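Long-range contacts in SusD homolog (Bacteroides thetaiotaomicron VPI-5482, PDB 3FDH), which probably binds glycans at the cell surface as an outer-membrane lipoprotein of the SusD/RagB family: residues P69-N80 and Y464-A472; A124-A135 and P149-Q160. All coordinates share one frame; numbering follows the deposited sequence.

Interaction 1 of 2, residues P69-N80 and Y464-A472; sequences PSSSSTFNNSWN and YPYGNSDTA
Two helix starts come together in the largely helical SusD-like fold where Asn-76 meets Gly-467 and Ser-469; Phe-75 and Gly-467 are the N-cap residues, and the helix axes run at 79° to each other. The amide of Asn-76 lies across the second start. Its OD1 accepts from Ser-469 N at 2.9 Å, from above the carbonyl plane, while its ND2 donates in the amide plane to Ser-469 OG at 3.0 Å. Asparagine suits the place because one flat group both accepts and donates; with CG anti to the backbone N (chi1 -163°), the amide reaches over Gly-467. Asn-80, one turn later, sends its own ND2 to the same Ser-469 OG, so two amides grip one hydroxyl.

Trp-79 lays its indole over Gly-467, whose CA sits above the five-membered ring, 4.0 Å from the centroid. Any CB on Gly-467 would strike Trp-79 CD1 and Asn-76 OD1, which explains the glycine. At the indole edge NE1 donates in the ring plane to the anti side of Asp-470 OD2; the modelled 2.5 Å is unusually short and its exact value doubtful.

Phe-75 and Tyr-464 form an offset stack, centroids 4.0 Å apart, with Tyr-464 CD2 over the centre of the phenyl ring and Pro-465 CD at its edge. A water bridges Ser-72 O, Phe-75 N and Pro-465 O. The Tyr-464 hydroxyl bonds to Ile-41 O. Backbone Gly-467 N, covered by the indole face, has no hydrogen-bond partner, and pairing with a carboxylate would probably polarise the indole N-H.

Interaction 2 of 2, residues A124-A135 and P149-Q160; sequences ADFFGDAPCSQA and PKMDTQQEIYTQ
A short antiparallel beta bridge leads into a capped helix start, joining the end of helix 106-127 to the beginning of helix 154-171. Ala-130 and Asp-152 form the hydrogen-bonded pair, with Ala-130 N giving to Asp-152 O at 2.9 Å and Asp-152 N to Ala-130 O at 2.8 Å.

Among the apolar contacts, small Ala-124 lets Ile-157 CG2 come within 3.6 Å of its CB, while Ile-157 CG1 packs on Cys-132 CB. Along the strands, Pro-131 and selenomethionine Met-151 lie side by side, CD to CG 3.6 Å.

Polar side chains extend the join. Asp-152 OD1 takes three partners, Ser-133 OG on its syn lone pair, Lys-150 NZ from above the plane and a water; OD2 receives two, Ser-133 N and Gln-160 NE2, from opposite faces. An asparagine in place of Asp-152 would probably leave Lys-150 without this charged partner and turn an amide N-H against one set of donors. Asp-129 OD1 accepts from Gln-154 N at the helix start, where Thr-153 and Glu-156 make a capping box. Lys-150 N gives to Gln-134 OE1 at 3.1 Å. On helix 106-127, Asp-125 OD1 accepts on its syn lone pair from Tyr-158 OH, and its carboxylate also pairs with Arg-208. Gln-154, its CG opposite the backbone N (chi1 -165°) and its chain extended beyond, brings NE2 2.8 Å from Ala-124 O, almost straight at 175°.

How the interactions relate
Interaction 2 is nested along the chain inside the long loop closed by interaction 1, and the two lie on the same side of the chain's centre, with their own centres about 15 Å apart. Helix 76-95, which begins in interaction 1, is followed directly by helix 106-127, whose end enters interaction 2. The contacts also touch: Tyr-466 OH probably bonds to Asp-129 O, and Tyr-464 N to Phe-126 O. Helix 475-481 packs against both, through Tyr-466 in one and Pro-131 and Met-151 in the other. The late segment 464-472 is thereby fitted against two early parts of the chain, tying distant sequence into one region of the fold.

Interaction 1 of 2, residues P69-N80 and Y464-A472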
loop_
_atom_site.group_PDB
_atom_site.type_symbol
_atom_site.label_atom_id
_atom_site.label_comp_id
_atom_site.label_asym_id
_atom_site.label_seq_id
_atom_site.Cartn_x
_atom_site.Cartn_y
_atom_site.Cartn_z
ATOM N N PRO A 69 -8.441 -16.606 -4.436
ATOM C CA PRO A 69 -8.497 -15.229 -4.920
ATOM C C PRO A 69 -9.813 -14.736 -5.431
ATOM O O PRO A 69 -9.976 -13.527 -5.595
ATOM C CB PRO A 69 -7.453 -15.191 -6.055
ATOM C CG PRO A 69 -6.642 -16.474 -5.907
ATOM C CD PRO A 69 -7.503 -17.444 -5.190
ATOM N N SER A 70 -10.759 -15.651 -5.627
ATOM C CA SER A 70 -12.054 -15.312 -6.237
ATOM C C SER A 70 -13.261 -15.571 -5.342
ATOM O O SER A 70 -14.440 -15.415 -5.756
ATOM C CB SER A 70 -12.227 -16.071 -7.563
ATOM O OG SER A 70 -12.329 -17.476 -7.367
ATOM N N SER A 71 -12.977 -16.031 -4.137
ATOM C CA SER A 71 -14.039 -16.305 -3.138
ATOM C C SER A 71 -14.465 -15.053 -2.398
ATOM O O SER A 71 -13.631 -14.336 -1.870
ATOM C CB SER A 71 -13.596 -17.365 -2.102
ATOM O OG SER A 71 -14.558 -17.442 -1.063
ATOM N N SER A 72 -15.771 -14.847 -2.320
ATOM C CA SER A 72 -16.359 -13.702 -1.597
ATOM C C SER A 72 -15.975 -13.739 -0.091
ATOM O O SER A 72 -15.991 -12.725 0.606
ATOM C CB SER A 72 -17.878 -13.644 -1.813
ATOM O OG SER A 72 -18.497 -14.857 -1.448
ATOM N N SER A 73 -15.546 -14.891 0.404
ATOM C CA SER A 73 -15.168 -14.960 1.829
ATOM C C SER A 73 -13.851 -14.356 2.132
ATOM O O SER A 73 -13.595 -13.891 3.234
ATOM C CB SER A 73 -14.986 -16.398 2.287
ATOM O OG SER A 73 -16.176 -17.080 2.151
ATOM N N THR A 74 -13.007 -14.366 1.116
ATOM C CA THR A 74 -11.615 -14.055 1.319
ATOM C C THR A 74 -11.347 -12.697 1.902
ATOM O O THR A 74 -10.500 -12.562 2.801
ATOM C CB THR A 74 -10.859 -14.243 0.023
ATOM O OG1 THR A 74 -11.066 -15.587 -0.412
ATOM C CG2 THR A 74 -9.428 -13.977 0.199
ATOM N N PHE A 75 -12.015 -11.689 1.362
ATOM C CA PHE A 75 -11.787 -10.302 1.830
ATOM C C PHE A 75 -12.981 -9.753 2.534
ATOM O O PHE A 75 -13.135 -8.555 2.639
ATOM C CB PHE A 75 -11.398 -9.400 0.668
ATOM C CG PHE A 75 -10.103 -9.838 0.014
ATOM C CD1 PHE A 75 -8.922 -9.671 0.694
ATOM C CD2 PHE A 75 -10.085 -10.481 -1.227
ATOM C CE1 PHE A 75 -7.742 -10.089 0.167
ATOM C CE2 PHE A 75 -8.899 -10.927 -1.772
ATOM C CZ PHE A 75 -7.720 -10.733 -1.074
ATOM N N ASN A 76 -13.824 -10.640 3.032
ATOM C CA ASN A 76 -15.040 -10.185 3.736
ATOM C C ASN A 76 -14.734 -9.304 4.934
ATOM O O ASN A 76 -15.338 -8.248 5.140
ATOM C CB ASN A 76 -15.917 -11.337 4.192
ATOM C CG ASN A 76 -17.321 -10.870 4.534
ATOM O OD1 ASN A 76 -17.938 -10.140 3.767
ATOM N ND2 ASN A 76 -17.816 -11.259 5.698
ATOM N N ASN A 77 -13.768 -9.734 5.731
ATOM C CA ASN A 77 -13.370 -8.957 6.902
ATOM C C ASN A 77 -12.814 -7.588 6.530
ATOM O O ASN A 77 -13.181 -6.561 7.127
ATOM C CB ASN A 77 -12.340 -9.693 7.745
ATOM C CG ASN A 77 -12.932 -10.828 8.532
ATOM O OD1 ASN A 77 -14.144 -10.895 8.751
ATOM N ND2 ASN A 77 -12.067 -11.746 8.975
ATOM N N SER A 78 -11.934 -7.580 5.530
ATOM C CA SER A 78 -11.320 -6.342 5.070
ATOM C C SER A 78 -12.373 -5.402 4.554
ATOM O O SER A 78 -12.378 -4.223 4.830
ATOM C CB SER A 78 -10.325 -6.593 3.959
ATOM O OG SER A 78 -9.236 -7.315 4.483
ATOM N N TRP A 79 -13.248 -5.975 3.743
ATOM C CA TRP A 79 -14.411 -5.279 3.169
ATOM C C TRP A 79 -15.266 -4.623 4.266
ATOM O O TRP A 79 -15.560 -3.429 4.268
ATOM C CB TRP A 79 -15.232 -6.302 2.368
ATOM C CG TRP A 79 -16.593 -5.897 1.922
ATOM C CD1 TRP A 79 -17.749 -6.091 2.605
ATOM C CD2 TRP A 79 -16.968 -5.304 0.659
ATOM N NE1 TRP A 79 -18.821 -5.641 1.865
ATOM C CE2 TRP A 79 -18.362 -5.150 0.670
ATOM C CE3 TRP A 79 -16.258 -4.894 -0.478
ATOM C CZ2 TRP A 79 -19.063 -4.584 -0.404
ATOM C CZ3 TRP A 79 -16.961 -4.332 -1.542
ATOM C CH2 TRP A 79 -18.334 -4.192 -1.498
ATOM N N ASN A 80 -15.698 -5.438 5.195
ATOM C CA ASN A 80 -16.505 -4.919 6.312
ATOM C C ASN A 80 -15.776 -3.839 7.091
ATOM O O ASN A 80 -16.345 -2.834 7.492
ATOM C CB ASN A 80 -16.901 -6.046 7.249
ATOM C CG ASN A 80 -17.943 -6.950 6.644
ATOM O OD1 ASN A 80 -18.772 -6.512 5.836
ATOM N ND2 ASN A 80 -17.927 -8.214 7.047
ATOM N N TYR A 464 -10.196 -7.598 -6.249
ATOM C CA TYR A 464 -10.574 -8.449 -5.104
ATOM C C TYR A 464 -12.069 -8.740 -5.199
ATOM O O TYR A 464 -12.846 -7.850 -5.576
ATOM C CB TYR A 464 -10.325 -7.792 -3.767
ATOM C CG TYR A 464 -8.834 -7.721 -3.437
ATOM C CD1 TYR A 464 -7.917 -7.886 -4.436
ATOM C CD2 TYR A 464 -8.402 -7.474 -2.154
ATOM C CE1 TYR A 464 -6.548 -7.793 -4.147
ATOM C CE2 TYR A 464 -7.092 -7.392 -1.878
ATOM C CZ TYR A 464 -6.178 -7.553 -2.849
ATOM O OH TYR A 464 -4.843 -7.436 -2.456
ATOM N N PRO A 465 -12.487 -9.954 -4.790
ATOM C CA PRO A 465 -13.910 -10.223 -4.821
ATOM C C PRO A 465 -14.703 -9.515 -3.712
ATOM O O PRO A 465 -14.211 -9.287 -2.595
ATOM C CB PRO A 465 -13.975 -11.750 -4.608
ATOM C CG PRO A 465 -12.724 -12.076 -3.845
ATOM C CD PRO A 465 -11.706 -11.166 -4.443
ATOM N N TYR A 466 -15.931 -9.172 -4.043
ATOM C CA TYR A 466 -16.843 -8.534 -3.077
ATOM C C TYR A 466 -17.068 -9.430 -1.858
ATOM O O TYR A 466 -17.092 -10.678 -1.944
ATOM C CB TYR A 466 -18.207 -8.215 -3.701
ATOM C CG TYR A 466 -18.175 -7.264 -4.896
ATOM C CD1 TYR A 466 -17.880 -5.919 -4.730
ATOM C CD2 TYR A 466 -18.443 -7.723 -6.183
ATOM C CE1 TYR A 466 -17.829 -5.041 -5.833
ATOM C CE2 TYR A 466 -18.417 -6.850 -7.289
ATOM C CZ TYR A 466 -18.129 -5.517 -7.101
ATOM O OH TYR A 466 -18.092 -4.674 -8.184
ATOM N N GLY A 467 -17.291 -8.772 -0.727
ATOM C CA GLY A 467 -17.503 -9.459 0.544
ATOM C C GLY A 467 -18.814 -10.167 0.559
ATOM O O GLY A 467 -19.817 -9.653 0.082
ATOM N N ASN A 468 -18.812 -11.365 1.125
ATOM C CA ASN A 468 -20.023 -12.196 1.142
ATOM C C ASN A 468 -21.092 -11.597 2.031
ATOM O O ASN A 468 -22.269 -11.951 1.947
ATOM C CB ASN A 468 -19.753 -13.673 1.519
ATOM C CG ASN A 468 -19.237 -13.852 2.936
ATOM O OD1 ASN A 468 -18.100 -13.561 3.222
ATOM N ND2 ASN A 468 -20.075 -14.373 3.815
ATOM N N SER A 469 -20.684 -10.676 2.880
ATOM C CA SER A 469 -21.636 -10.027 3.751
ATOM C C SER A 469 -22.607 -9.272 2.895
ATOM O O SER A 469 -23.776 -9.174 3.209
ATOM C CB SER A 469 -20.975 -9.080 4.735
ATOM O OG SER A 469 -20.440 -9.833 5.816
ATOM N N ASP A 470 -22.096 -8.769 1.774
ATOM C CA ASP A 470 -22.904 -7.958 0.851
ATOM C C ASP A 470 -23.470 -8.755 -0.312
ATOM O O ASP A 470 -24.508 -8.400 -0.874
ATOM C CB ASP A 470 -22.133 -6.702 0.420
ATOM C CG ASP A 470 -22.251 -5.613 1.456
ATOM O OD1 ASP A 470 -23.394 -5.374 1.868
ATOM O OD2 ASP A 470 -21.256 -5.016 1.897
ATOM N N THR A 471 -22.828 -9.869 -0.649
ATOM C CA THR A 471 -23.366 -10.708 -1.732
ATOM C C THR A 471 -24.625 -11.340 -1.149
ATOM O O THR A 471 -25.579 -11.688 -1.868
ATOM C CB THR A 471 -22.404 -11.796 -2.225
ATOM O OG1 THR A 471 -22.125 -12.701 -1.153
ATOM C CG2 THR A 471 -21.078 -11.191 -2.745
ATOM N N ALA A 472 -24.653 -11.420 0.181
ATOM C CA ALA A 472 -25.808 -11.992 0.887
ATOM C C ALA A 472 -26.929 -10.966 1.003
ATOM O O ALA A 472 -28.087 -11.200 0.624
ATOM C CB ALA A 472 -25.414 -12.445 2.278
HETATM O O HOH W 1 -14.136 -10.987 -0.389
HETATM O O HOH W 2 -21.135 -14.974 -2.184
#

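Interaction 2 of 2, residues A124-A135 and P149-Q160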
loop_
_atom_site.group_PDB
_atom_site.type_symbol
_atom_site.label_atom_id
_atom_site.label_comp_id
_atom_site.label_asym_id
_atom_site.label_seq_id
_atom_site.Cartn_x
_atom_site.Cartn_y
_atom_site.Cartn_z
ATOM N N ALA A 124 -12.787 1.520 -3.952
ATOM C CA ALA A 124 -12.821 1.689 -5.399
ATOM C C ALA A 124 -11.688 0.940 -6.054
ATOM O O ALA A 124 -11.865 0.284 -7.050
ATOM C CB ALA A 124 -12.817 3.191 -5.794
ATOM N N ASP A 125 -10.509 1.030 -5.479
ATOM C CA ASP A 125 -9.312 0.407 -6.097
ATOM C C ASP A 125 -9.347 -1.111 -6.112
ATOM O O ASP A 125 -8.952 -1.780 -7.112
ATOM C CB ASP A 125 -8.048 0.882 -5.418
ATOM C CG ASP A 125 -7.762 2.295 -5.731
ATOM O OD1 ASP A 125 -8.320 2.833 -6.722
ATOM O OD2 ASP A 125 -6.995 2.885 -4.948
ATOM N N PHE A 126 -9.879 -1.662 -5.025
ATOM C CA PHE A 126 -9.828 -3.110 -4.852
ATOM C C PHE A 126 -11.035 -3.818 -5.347
ATOM O O PHE A 126 -10.913 -4.902 -5.884
ATOM C CB PHE A 126 -9.424 -3.489 -3.416
ATOM C CG PHE A 126 -8.006 -3.255 -3.202
ATOM C CD1 PHE A 126 -7.536 -1.976 -2.916
ATOM C CD2 PHE A 126 -7.104 -4.258 -3.447
ATOM C CE1 PHE A 126 -6.220 -1.747 -2.857
ATOM C CE2 PHE A 126 -5.792 -4.042 -3.346
ATOM C CZ PHE A 126 -5.334 -2.788 -3.075
ATOM N N PHE A 127 -12.189 -3.191 -5.212
ATOM C CA PHE A 127 -13.413 -3.870 -5.567
ATOM C C PHE A 127 -14.111 -3.374 -6.813
ATOM O O PHE A 127 -14.948 -4.069 -7.370
ATOM C CB PHE A 127 -14.364 -3.876 -4.357
ATOM C CG PHE A 127 -13.762 -4.541 -3.177
ATOM C CD1 PHE A 127 -13.823 -5.897 -3.045
ATOM C CD2 PHE A 127 -13.123 -3.801 -2.199
ATOM C CE1 PHE A 127 -13.255 -6.520 -1.968
ATOM C CE2 PHE A 127 -12.540 -4.410 -1.127
ATOM C CZ PHE A 127 -12.593 -5.770 -1.006
ATOM N N GLY A 128 -13.713 -2.200 -7.269
ATOM C CA GLY A 128 -14.295 -1.586 -8.464
ATOM C C GLY A 128 -15.545 -0.846 -8.102
ATOM O O GLY A 128 -15.593 -0.122 -7.104
ATOM N N ASP A 129 -16.557 -1.058 -8.935
ATOM C CA ASP A 129 -17.887 -0.509 -8.701
ATOM C C ASP A 129 -18.378 -1.127 -7.405
ATOM O O ASP A 129 -18.226 -2.343 -7.182
ATOM C CB ASP A 129 -18.854 -0.870 -9.798
ATOM C CG ASP A 129 -18.575 -0.135 -11.103
ATOM O OD1 ASP A 129 -17.490 0.455 -11.296
ATOM O OD2 ASP A 129 -19.475 -0.178 -11.937
ATOM N N ALA A 130 -19.043 -0.314 -6.590
ATOM C CA ALA A 130 -19.396 -0.756 -5.246
ATOM C C ALA A 130 -20.246 0.275 -4.505
ATOM O O ALA A 130 -20.272 1.451 -4.890
ATOM C CB ALA A 130 -18.044 -1.001 -4.440
ATOM N N PRO A 131 -20.995 -0.163 -3.474
ATOM C CA PRO A 131 -21.772 0.820 -2.728
ATOM C C PRO A 131 -20.863 1.839 -2.095
ATOM O O PRO A 131 -19.740 1.515 -1.695
ATOM C CB PRO A 131 -22.486 -0.018 -1.654
ATOM C CG PRO A 131 -22.549 -1.431 -2.234
ATOM C CD PRO A 131 -21.326 -1.560 -3.117
ATOM N N CYS A 132 -21.331 3.075 -2.045
ATOM C CA CYS A 132 -20.553 4.138 -1.402
ATOM C C CYS A 132 -21.435 5.307 -0.965
ATOM O O CYS A 132 -21.661 5.538 0.217
ATOM C CB CYS A 132 -19.468 4.617 -2.357
ATOM S SG CYS A 132 -18.308 5.798 -1.635
ATOM N N SER A 133 -21.948 6.005 -1.954
ATOM C CA SER A 133 -22.810 7.166 -1.716
ATOM C C SER A 133 -24.021 6.828 -0.861
ATOM O O SER A 133 -24.540 7.673 -0.135
ATOM C CB SER A 133 -23.284 7.764 -3.051
ATOM O OG SER A 133 -24.247 6.944 -3.712
ATOM N N GLN A 134 -24.449 5.577 -0.926
ATOM C CA GLN A 134 -25.636 5.136 -0.185
ATOM C C GLN A 134 -25.305 4.227 0.979
ATOM O O GLN A 134 -26.163 3.889 1.772
ATOM C CB GLN A 134 -26.657 4.485 -1.120
ATOM C CG GLN A 134 -27.195 5.493 -2.106
ATOM C CD GLN A 134 -28.336 4.979 -2.950
ATOM O OE1 GLN A 134 -28.732 3.818 -2.845
ATOM N NE2 GLN A 134 -28.882 5.854 -3.796
ATOM N N ALA A 135 -24.048 3.837 1.078
ATOM C CA ALA A 135 -23.601 3.018 2.199
ATOM C C ALA A 135 -23.192 3.982 3.290
ATOM O O ALA A 135 -22.539 4.979 3.016
ATOM C CB ALA A 135 -22.429 2.137 1.791
ATOM N N PRO A 149 -28.127 -0.322 -0.379
ATOM C CA PRO A 149 -27.424 0.677 -1.177
ATOM C C PRO A 149 -27.101 0.250 -2.575
ATOM O O PRO A 149 -26.760 -0.912 -2.836
ATOM C CB PRO A 149 -26.130 0.894 -0.400
ATOM C CG PRO A 149 -26.490 0.626 0.980
ATOM C CD PRO A 149 -27.528 -0.462 0.954
ATOM N N LYS A 150 -27.224 1.210 -3.472
ATOM C CA LYS A 150 -26.900 0.969 -4.862
ATOM C C LYS A 150 -25.410 0.919 -4.981
ATOM O O LYS A 150 -24.670 1.446 -4.154
ATOM C CB LYS A 150 -27.419 2.070 -5.802
ATOM C CG LYS A 150 -26.683 3.400 -5.714
ATOM C CD LYS A 150 -27.260 4.416 -6.695
ATOM C CE LYS A 150 -26.422 5.690 -6.814
ATOM N NZ LYS A 150 -25.090 5.478 -7.499
HETATM N N MSE A 151 -24.979 0.268 -6.044
HETATM C CA MSE A 151 -23.587 0.289 -6.379
HETATM C C MSE A 151 -23.299 1.570 -7.172
HETATM O O MSE A 151 -24.050 1.983 -8.037
HETATM C CB MSE A 151 -23.182 -0.982 -7.109
HETATM C CG MSE A 151 -23.067 -2.241 -6.181
HETATM SE SE MSE A 151 -22.812 -3.640 -7.372
HETATM C CE MSE A 151 -20.882 -3.416 -7.580
ATOM N N ASP A 152 -22.248 2.251 -6.757
ATOM C CA ASP A 152 -21.749 3.446 -7.445
ATOM C C ASP A 152 -20.703 2.927 -8.409
ATOM O O ASP A 152 -20.056 1.903 -8.152
ATOM C CB ASP A 152 -20.986 4.395 -6.499
ATOM C CG ASP A 152 -21.886 5.154 -5.538
ATOM O OD1 ASP A 152 -23.124 4.975 -5.568
ATOM O OD2 ASP A 152 -21.315 5.926 -4.741
ATOM N N THR A 153 -20.518 3.640 -9.507
ATOM C CA THR A 153 -19.457 3.287 -10.439
ATOM C C THR A 153 -18.181 3.722 -9.785
ATOM O O THR A 153 -18.185 4.601 -8.924
ATOM C CB THR A 153 -19.549 4.005 -11.787
ATOM O OG1 THR A 153 -19.383 5.423 -11.592
ATOM C CG2 THR A 153 -20.870 3.673 -12.488
ATOM N N GLN A 154 -17.087 3.110 -10.209
ATOM C CA GLN A 154 -15.783 3.441 -9.643
ATOM C C GLN A 154 -15.492 4.907 -9.911
ATOM O O GLN A 154 -14.863 5.613 -9.100
ATOM C CB GLN A 154 -14.679 2.571 -10.248
ATOM C CG GLN A 154 -13.388 2.596 -9.463
ATOM C CD GLN A 154 -12.239 2.120 -10.245
ATOM O OE1 GLN A 154 -12.037 2.542 -11.390
ATOM N NE2 GLN A 154 -11.417 1.249 -9.624
ATOM N N GLN A 155 -15.975 5.377 -11.052
ATOM C CA GLN A 155 -15.763 6.774 -11.419
ATOM C C GLN A 155 -16.510 7.682 -10.428
ATOM O O GLN A 155 -15.975 8.683 -9.969
ATOM C CB GLN A 155 -16.160 7.059 -12.863
ATOM C CG GLN A 155 -15.874 8.489 -13.299
ATOM C CD GLN A 155 -16.373 8.768 -14.728
ATOM O OE1 GLN A 155 -17.160 7.996 -15.296
ATOM N NE2 GLN A 155 -15.922 9.877 -15.302
ATOM N N GLU A 156 -17.727 7.292 -10.079
ATOM C CA GLU A 156 -18.516 8.043 -9.113
ATOM C C GLU A 156 -17.842 8.068 -7.756
ATOM O O GLU A 156 -17.893 9.059 -7.050
ATOM C CB GLU A 156 -19.929 7.482 -8.978
ATOM C CG GLU A 156 -20.779 7.851 -10.150
ATOM C CD GLU A 156 -22.091 7.120 -10.224
ATOM O OE1 GLU A 156 -22.242 6.033 -9.625
ATOM O OE2 GLU A 156 -22.960 7.628 -10.946
ATOM N N ILE A 157 -17.181 6.971 -7.413
ATOM C CA ILE A 157 -16.525 6.878 -6.104
ATOM C C ILE A 157 -15.353 7.848 -6.122
ATOM O O ILE A 157 -15.128 8.608 -5.173
ATOM C CB ILE A 157 -16.094 5.424 -5.745
ATOM C CG1 ILE A 157 -17.308 4.494 -5.623
ATOM C CG2 ILE A 157 -15.268 5.449 -4.390
ATOM C CD1 ILE A 157 -16.960 3.008 -5.442
ATOM N N TYR A 158 -14.612 7.862 -7.224
ATOM C CA TYR A 158 -13.455 8.771 -7.351
ATOM C C TYR A 158 -13.858 10.250 -7.297
ATOM O O TYR A 158 -13.143 11.086 -6.721
ATOM C CB TYR A 158 -12.523 8.453 -8.528
ATOM C CG TYR A 158 -11.340 7.614 -8.031
ATOM C CD1 TYR A 158 -11.399 6.246 -7.961
ATOM C CD2 TYR A 158 -10.225 8.220 -7.540
ATOM C CE1 TYR A 158 -10.351 5.508 -7.470
ATOM C CE2 TYR A 158 -9.182 7.500 -7.015
ATOM C CZ TYR A 158 -9.241 6.136 -6.993
ATOM O OH TYR A 158 -8.176 5.432 -6.496
ATOM N N THR A 159 -15.023 10.571 -7.842
ATOM C CA THR A 159 -15.500 11.935 -7.751
ATOM C C THR A 159 -15.695 12.278 -6.270
ATOM O O THR A 159 -15.382 13.373 -5.839
ATOM C CB THR A 159 -16.815 12.134 -8.498
ATOM O OG1 THR A 159 -16.567 11.964 -9.901
ATOM C CG2 THR A 159 -17.360 13.539 -8.243
ATOM N N GLN A 160 -16.180 11.309 -5.502
ATOM C CA GLN A 160 -16.443 11.501 -4.069
ATOM C C GLN A 160 -15.149 11.617 -3.311
ATOM O O GLN A 160 -15.003 12.400 -2.383
ATOM C CB GLN A 160 -17.296 10.373 -3.488
ATOM C CG GLN A 160 -18.684 10.330 -4.072
ATOM C CD GLN A 160 -19.480 9.086 -3.664
ATOM O OE1 GLN A 160 -19.911 8.944 -2.510
ATOM N NE2 GLN A 160 -19.756 8.226 -4.642
HETATM O O HOH W 3 -23.989 3.789 -3.209
#